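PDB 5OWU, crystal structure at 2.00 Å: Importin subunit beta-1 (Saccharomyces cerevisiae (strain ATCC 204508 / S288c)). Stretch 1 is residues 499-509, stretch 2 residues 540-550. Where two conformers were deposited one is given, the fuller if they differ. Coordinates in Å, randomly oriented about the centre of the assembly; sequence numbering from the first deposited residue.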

ATOM      1  N   LEU A 499      33.588   0.378   8.375  1.00 31.28           N
ATOM      2  CA  LEU A 499      32.282   0.023   7.833  1.00 26.75           C
ATOM      3  C   LEU A 499      32.320  -0.014   6.308  1.00 29.60           C
ATOM      4  O   LEU A 499      31.929  -1.013   5.688  1.00 30.33           O
ATOM      5  N   VAL A 500      32.853   1.040   5.684  1.00 28.15           N
ATOM      6  CA  VAL A 500      32.859   1.068   4.224  1.00 32.04           C
ATOM      7  C   VAL A 500      33.656  -0.114   3.692  1.00 33.81           C
ATOM      8  O   VAL A 500      33.194  -0.861   2.816  1.00 29.63           O
ATOM      9  N   ASP A 501      34.834  -0.358   4.273  1.00 36.07           N
ATOM     10  CA  ASP A 501      35.621  -1.498   3.823  1.00 31.22           C
ATOM     11  C   ASP A 501      34.787  -2.769   3.906  1.00 40.06           C
ATOM     12  O   ASP A 501      34.641  -3.502   2.917  1.00 38.99           O
ATOM     13  N   GLY A 502      34.141  -2.992   5.054  1.00 34.98           N
ATOM     14  CA  GLY A 502      33.335  -4.188   5.197  1.00 27.94           C
ATOM     15  C   GLY A 502      32.247  -4.256   4.146  1.00 32.39           C
ATOM     16  O   GLY A 502      32.050  -5.291   3.498  1.00 29.52           O
ATOM     17  N   LEU A 503      31.557  -3.134   3.926  1.00 24.31           N
ATOM     18  CA  LEU A 503      30.455  -3.141   2.976  1.00 24.12           C
ATOM     19  C   LEU A 503      30.974  -3.417   1.575  1.00 30.11           C
ATOM     20  O   LEU A 503      30.366  -4.191   0.824  1.00 27.63           O
ATOM     21  N   ILE A 504      32.138  -2.853   1.227  1.00 34.28           N
ATOM     22  CA  ILE A 504      32.668  -3.121  -0.105  1.00 31.20           C
ATOM     23  C   ILE A 504      32.892  -4.614  -0.254  1.00 31.33           C
ATOM     24  O   ILE A 504      32.512  -5.220  -1.265  1.00 35.31           O
ATOM     25  N   GLY A 505      33.414  -5.247   0.799  1.00 31.47           N
ATOM     26  CA  GLY A 505      33.645  -6.676   0.743  1.00 27.31           C
ATOM     27  C   GLY A 505      32.372  -7.446   0.461  1.00 36.65           C
ATOM     28  O   GLY A 505      32.371  -8.387  -0.338  1.00 26.99           O
ATOM     29  N   ALA A 506      31.266  -7.048   1.098  1.00 33.08           N
ATOM     30  CA  ALA A 506      30.013  -7.758   0.871  1.00 28.85           C
ATOM     31  C   ALA A 506      29.456  -7.431  -0.502  1.00 24.62           C
ATOM     32  O   ALA A 506      28.826  -8.287  -1.139  1.00 25.66           O
ATOM     33  N   ALA A 507      29.704  -6.216  -0.986  1.00 25.79           N
ATOM     34  CA  ALA A 507      29.266  -5.871  -2.328  1.00 30.20           C
ATOM     35  C   ALA A 507      30.062  -6.628  -3.376  1.00 31.68           C
ATOM     36  O   ALA A 507      29.561  -6.841  -4.483  1.00 29.83           O
ATOM     37  N   ASN A 508      31.273  -7.065  -3.034  1.00 29.81           N
ATOM     38  CA  ASN A 508      32.115  -7.844  -3.928  1.00 27.17           C
ATOM     39  C   ASN A 508      31.812  -9.335  -3.873  1.00 40.59           C
ATOM     40  O   ASN A 508      32.585 -10.129  -4.419  1.00 34.58           O
ATOM     41  N   ARG A 509      30.723  -9.739  -3.227  1.00 35.42           N
ATOM     42  CA  ARG A 509      30.342 -11.141  -3.255  1.00 28.47           C
ATOM     43  C   ARG A 509      30.135 -11.602  -4.696  1.00 33.90           C
ATOM     44  O   ARG A 509      29.765 -10.821  -5.578  1.00 30.64           O
ATOM     45  N   ALA A 540      35.560   8.867  -1.367  1.00 35.60           N
ATOM     46  CA  ALA A 540      36.381   8.553  -2.528  1.00 37.27           C
ATOM     47  C   ALA A 540      36.481   7.049  -2.718  1.00 32.82           C
ATOM     48  O   ALA A 540      36.319   6.544  -3.839  1.00 37.55           O
ATOM     49  N   SER A 541      36.670   6.302  -1.621  1.00 33.28           N
ATOM     50  CA  SER A 541      36.807   4.857  -1.750  1.00 30.57           C
ATOM     51  C   SER A 541      35.570   4.251  -2.393  1.00 34.79           C
ATOM     52  O   SER A 541      35.681   3.345  -3.228  1.00 31.25           O
ATOM     53  N   ILE A 542      34.382   4.744  -2.032  1.00 34.93           N
ATOM     54  CA  ILE A 542      33.162   4.205  -2.626  1.00 30.98           C
ATOM     55  C   ILE A 542      33.134   4.522  -4.113  1.00 29.16           C
ATOM     56  O   ILE A 542      32.870   3.650  -4.954  1.00 30.26           O
ATOM     57  N   SER A 543      33.455   5.769  -4.463  1.00 30.83           N
ATOM     58  CA  SER A 543      33.382   6.180  -5.860  1.00 36.87           C
ATOM     59  C   SER A 543      34.267   5.285  -6.718  1.00 34.41           C
ATOM     60  O   SER A 543      33.795   4.619  -7.652  1.00 31.95           O
ATOM     61  N   THR A 544      35.553   5.212  -6.356  1.00 36.40           N
ATOM     62  CA  THR A 544      36.493   4.326  -7.034  1.00 40.76           C
ATOM     63  C   THR A 544      35.934   2.920  -7.149  1.00 35.22           C
ATOM     64  O   THR A 544      36.003   2.299  -8.218  1.00 34.85           O
ATOM     65  N   PHE A 545      35.352   2.407  -6.062  1.00 33.93           N
ATOM     66  CA  PHE A 545      34.890   1.027  -6.071  1.00 27.31           C
ATOM     67  C   PHE A 545      33.776   0.832  -7.088  1.00 31.58           C
ATOM     68  O   PHE A 545      33.788  -0.138  -7.856  1.00 34.40           O
ATOM     69  N   VAL A 546      32.805   1.750  -7.129  1.00 33.76           N
ATOM     70  CA  VAL A 546      31.629   1.465  -7.943  1.00 30.33           C
ATOM     71  C   VAL A 546      31.962   1.627  -9.421  1.00 30.26           C
ATOM     72  O   VAL A 546      31.614   0.775 -10.246  1.00 39.90           O
ATOM     73  N   MET A 547      32.696   2.684  -9.771  1.00 37.29           N
ATOM     74  CA  MET A 547      33.113   2.868 -11.158  1.00 32.50           C
ATOM     75  C   MET A 547      33.872   1.643 -11.652  1.00 38.74           C
ATOM     76  O   MET A 547      33.451   0.976 -12.608  1.00 39.89           O
ATOM     77  N   ASP A 548      34.969   1.293 -10.972  1.00 39.49           N
ATOM     78  CA  ASP A 548      35.693   0.071 -11.305  0.59 38.92           C
ATOM     79  C   ASP A 548      34.741  -1.119 -11.375  1.00 38.20           C
ATOM     80  O   ASP A 548      34.783  -1.916 -12.320  1.00 37.17           O
ATOM     81  N   LYS A 549      33.850  -1.240 -10.387  1.00 39.12           N
ATOM     82  CA  LYS A 549      32.972  -2.403 -10.348  1.00 32.65           C
ATOM     83  C   LYS A 549      32.070  -2.439 -11.569  1.00 34.99           C
ATOM     84  O   LYS A 549      31.847  -3.505 -12.162  1.00 33.03           O
ATOM     85  N   LEU A 550      31.547  -1.282 -11.973  1.00 28.81           N
ATOM     86  CA  LEU A 550      30.745  -1.257 -13.186  1.00 29.49           C
ATOM     87  C   LEU A 550      31.558  -1.813 -14.346  1.00 37.92           C
ATOM     88  O   LEU A 550      31.103  -2.709 -15.071  1.00 30.85           O
TER

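Two helices of importin subunit beta-1 lie side by side and run in nearly the same direction, 12° apart. Their axes come within 10.6 Å, and the register pairs Val500 with Ile542, Ile504 with Phe545, and Asn508 with Lys549.

Phe545 is the centre of the contact and has the largest covered area. Its CA-to-CB bond points toward the first helix, and chi1 is t (162°), with chi2 at 75°. Three residues of stretch 1 meet the ring. Ile504 lies over one face: its CG2 is 3.9 Å from the ring centroid in a CH-pi contact, and 3.5 Å from Phe545 CD1. Ala507 approaches obliquely, with CB 3.7 Å from Phe545 CZ. Asn508 meets the ring edge, where its OD1 is 3.4 Å from Phe545 CE1.

Ile504 also points toward its partner helix, in the m, t rotamer. Ile504 CD1 also lies 4.2 Å from Ser541 O. One turn earlier, the apolar packing continues. Val500 (t) points toward stretch 2 and sets CG1 3.8 Å from Ile542 CG1. Ile542 (m, t) leaves its backbone sideways, but its end comes nearer.

The polar contact sits at the C-terminal end of the first helix. Asn508 is the first residue to leave helical geometry. Its CB points sideways and its chi1 is off the wells at -91°, yet its amide end reaches the second helix. The CA-to-CB bond of Lys549 points toward the first stretch, with chi angles t, p, t, t. Lys549 NZ donates a hydrogen bond to Asn508 OD1 at 2.7 Å. Lys549 NZ also donates to water 1 at 2.9 Å. That water donates to Ala507 O and Arg509 O, each 2.7 Å from its oxygen. The lysine thus ties the second helix to the end of the first, both directly and through water.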

ATOM      1  CB  LEU A 499      31.218   1.008   8.338  1.00 25.25           C
ATOM      2  CG  LEU A 499      30.876   0.861   9.821  1.00 27.86           C
ATOM      3  CD1 LEU A 499      30.072   2.042  10.316  1.00 27.45           C
ATOM      4  CD2 LEU A 499      30.116  -0.419  10.055  1.00 25.93           C
ATOM      5  CB  VAL A 500      33.395   2.416   3.709  1.00 39.12           C
ATOM      6  CG1 VAL A 500      33.732   2.354   2.212  1.00 32.59           C
ATOM      7  CG2 VAL A 500      32.354   3.499   3.948  1.00 38.76           C
ATOM      8  CB  ASP A 501      36.900  -1.614   4.652  1.00 40.13           C
ATOM      9  CG  ASP A 501      37.684  -2.861   4.334  1.00 48.50           C
ATOM     10  OD1 ASP A 501      38.448  -2.844   3.349  1.00 56.56           O
ATOM     11  OD2 ASP A 501      37.533  -3.860   5.063  1.00 50.61           O
ATOM     12  CB  LEU A 503      29.700  -1.813   3.040  1.00 24.31           C
ATOM     13  CG  LEU A 503      28.823  -1.608   4.286  1.00 25.04           C
ATOM     14  CD1 LEU A 503      28.283  -0.195   4.366  1.00 23.07           C
ATOM     15  CD2 LEU A 503      27.678  -2.591   4.279  1.00 23.76           C
ATOM     16  CB  ILE A 504      33.949  -2.304  -0.363  1.00 37.43           C
ATOM     17  CG1 ILE A 504      33.594  -0.834  -0.604  1.00 30.73           C
ATOM     18  CG2 ILE A 504      34.707  -2.852  -1.582  1.00 35.40           C
ATOM     19  CD1 ILE A 504      34.805   0.084  -0.713  1.00 31.14           C
ATOM     20  CB  ALA A 506      28.991  -7.409   1.959  1.00 28.67           C
ATOM     21  CB  ALA A 507      29.383  -4.365  -2.544  1.00 23.47           C
ATOM     22  CB  ASN A 508      33.592  -7.610  -3.598  1.00 30.46           C
ATOM     23  CG  ASN A 508      34.192  -6.481  -4.385  1.00 38.99           C
ATOM     24  OD1 ASN A 508      33.864  -6.277  -5.554  1.00 42.47           O
ATOM     25  ND2 ASN A 508      35.084  -5.731  -3.748  1.00 41.34           N
ATOM     26  CB  ARG A 509      29.066 -11.373  -2.440  1.00 33.63           C
ATOM     27  CG  ARG A 509      29.291 -11.423  -0.925  1.00 39.44           C
ATOM     28  CD  ARG A 509      27.981 -11.673  -0.177  1.00 38.47           C
ATOM     29  NE  ARG A 509      27.336 -12.900  -0.639  1.00 46.30           N
ATOM     30  CZ  ARG A 509      27.478 -14.097  -0.074  1.00 49.15           C
ATOM     31  NH1 ARG A 509      28.234 -14.252   1.009  1.00 36.74           N
ATOM     32  NH2 ARG A 509      26.851 -15.146  -0.597  1.00 42.98           N
ATOM     33  CB  ALA A 540      37.768   9.183  -2.383  1.00 37.66           C
ATOM     34  CB  SER A 541      37.076   4.215  -0.385  1.00 30.78           C
ATOM     35  OG  SER A 541      38.348   4.602   0.095  1.00 50.71           O
ATOM     36  CB  ILE A 542      31.914   4.755  -1.905  1.00 31.71           C
ATOM     37  CG1 ILE A 542      31.913   4.325  -0.436  1.00 33.80           C
ATOM     38  CG2 ILE A 542      30.638   4.263  -2.589  1.00 29.50           C
ATOM     39  CD1 ILE A 542      30.847   5.017   0.407  1.00 38.90           C
ATOM     40  CB  SER A 543      33.792   7.647  -5.980  1.00 37.35           C
ATOM     41  OG  SER A 543      33.866   8.045  -7.337  1.00 44.47           O
ATOM     42  CB  THR A 544      37.825   4.308  -6.274  1.00 42.81           C
ATOM     43  OG1 THR A 544      38.410   5.610  -6.307  1.00 41.13           O
ATOM     44  CG2 THR A 544      38.809   3.306  -6.878  1.00 43.14           C
ATOM     45  CB  PHE A 545      34.420   0.606  -4.676  1.00 34.45           C
ATOM     46  CG  PHE A 545      33.552  -0.626  -4.685  1.00 26.20           C
ATOM     47  CD1 PHE A 545      34.104  -1.879  -4.889  1.00 33.04           C
ATOM     48  CD2 PHE A 545      32.186  -0.527  -4.513  1.00 31.37           C
ATOM     49  CE1 PHE A 545      33.303  -3.009  -4.908  1.00 35.45           C
ATOM     50  CE2 PHE A 545      31.385  -1.652  -4.527  1.00 28.71           C
ATOM     51  CZ  PHE A 545      31.934  -2.885  -4.727  1.00 31.81           C
ATOM     52  CB  VAL A 546      30.429   2.331  -7.510  1.00 28.52           C
ATOM     53  CG1 VAL A 546      29.984   1.934  -6.098  1.00 29.91           C
ATOM     54  CG2 VAL A 546      30.744   3.825  -7.600  1.00 39.19           C
ATOM     55  CB  MET A 547      33.942   4.150 -11.281  1.00 30.58           C
ATOM     56  CG  MET A 547      33.089   5.397 -11.034  1.00 35.15           C
ATOM     57  SD  MET A 547      33.873   7.002 -11.276  1.00 42.51           S
ATOM     58  CE  MET A 547      35.302   6.899 -10.197  1.00 51.44           C
ATOM     59  CB  ASP A 548      36.796  -0.179 -10.273  0.59 39.62           C
ATOM     60  CG  ASP A 548      37.855   0.921 -10.257  0.59 42.42           C
ATOM     61  OD1 ASP A 548      37.618   2.001 -10.837  0.59 44.68           O
ATOM     62  OD2 ASP A 548      38.925   0.707  -9.644  0.59 43.51           O
ATOM     63  CB  LYS A 549      32.140  -2.395  -9.069  1.00 30.99           C
ATOM     64  CG  LYS A 549      31.405  -3.702  -8.802  1.00 34.44           C
ATOM     65  CD  LYS A 549      32.379  -4.798  -8.381  1.00 33.95           C
ATOM     66  CE  LYS A 549      31.673  -6.127  -8.225  1.00 36.70           C
ATOM     67  NZ  LYS A 549      32.601  -7.209  -7.791  1.00 38.21           N
ATOM     68  CB  LEU A 550      30.263   0.167 -13.471  1.00 32.78           C
ATOM     69  CG  LEU A 550      29.309   0.364 -14.649  1.00 34.18           C
ATOM     70  CD1 LEU A 550      28.057  -0.475 -14.477  1.00 35.91           C
ATOM     71  CD2 LEU A 550      28.956   1.847 -14.815  1.00 33.74           C
TER
HETATM   72  O   HOH W   1      30.163  -8.402  -6.664  1.00 29.11           O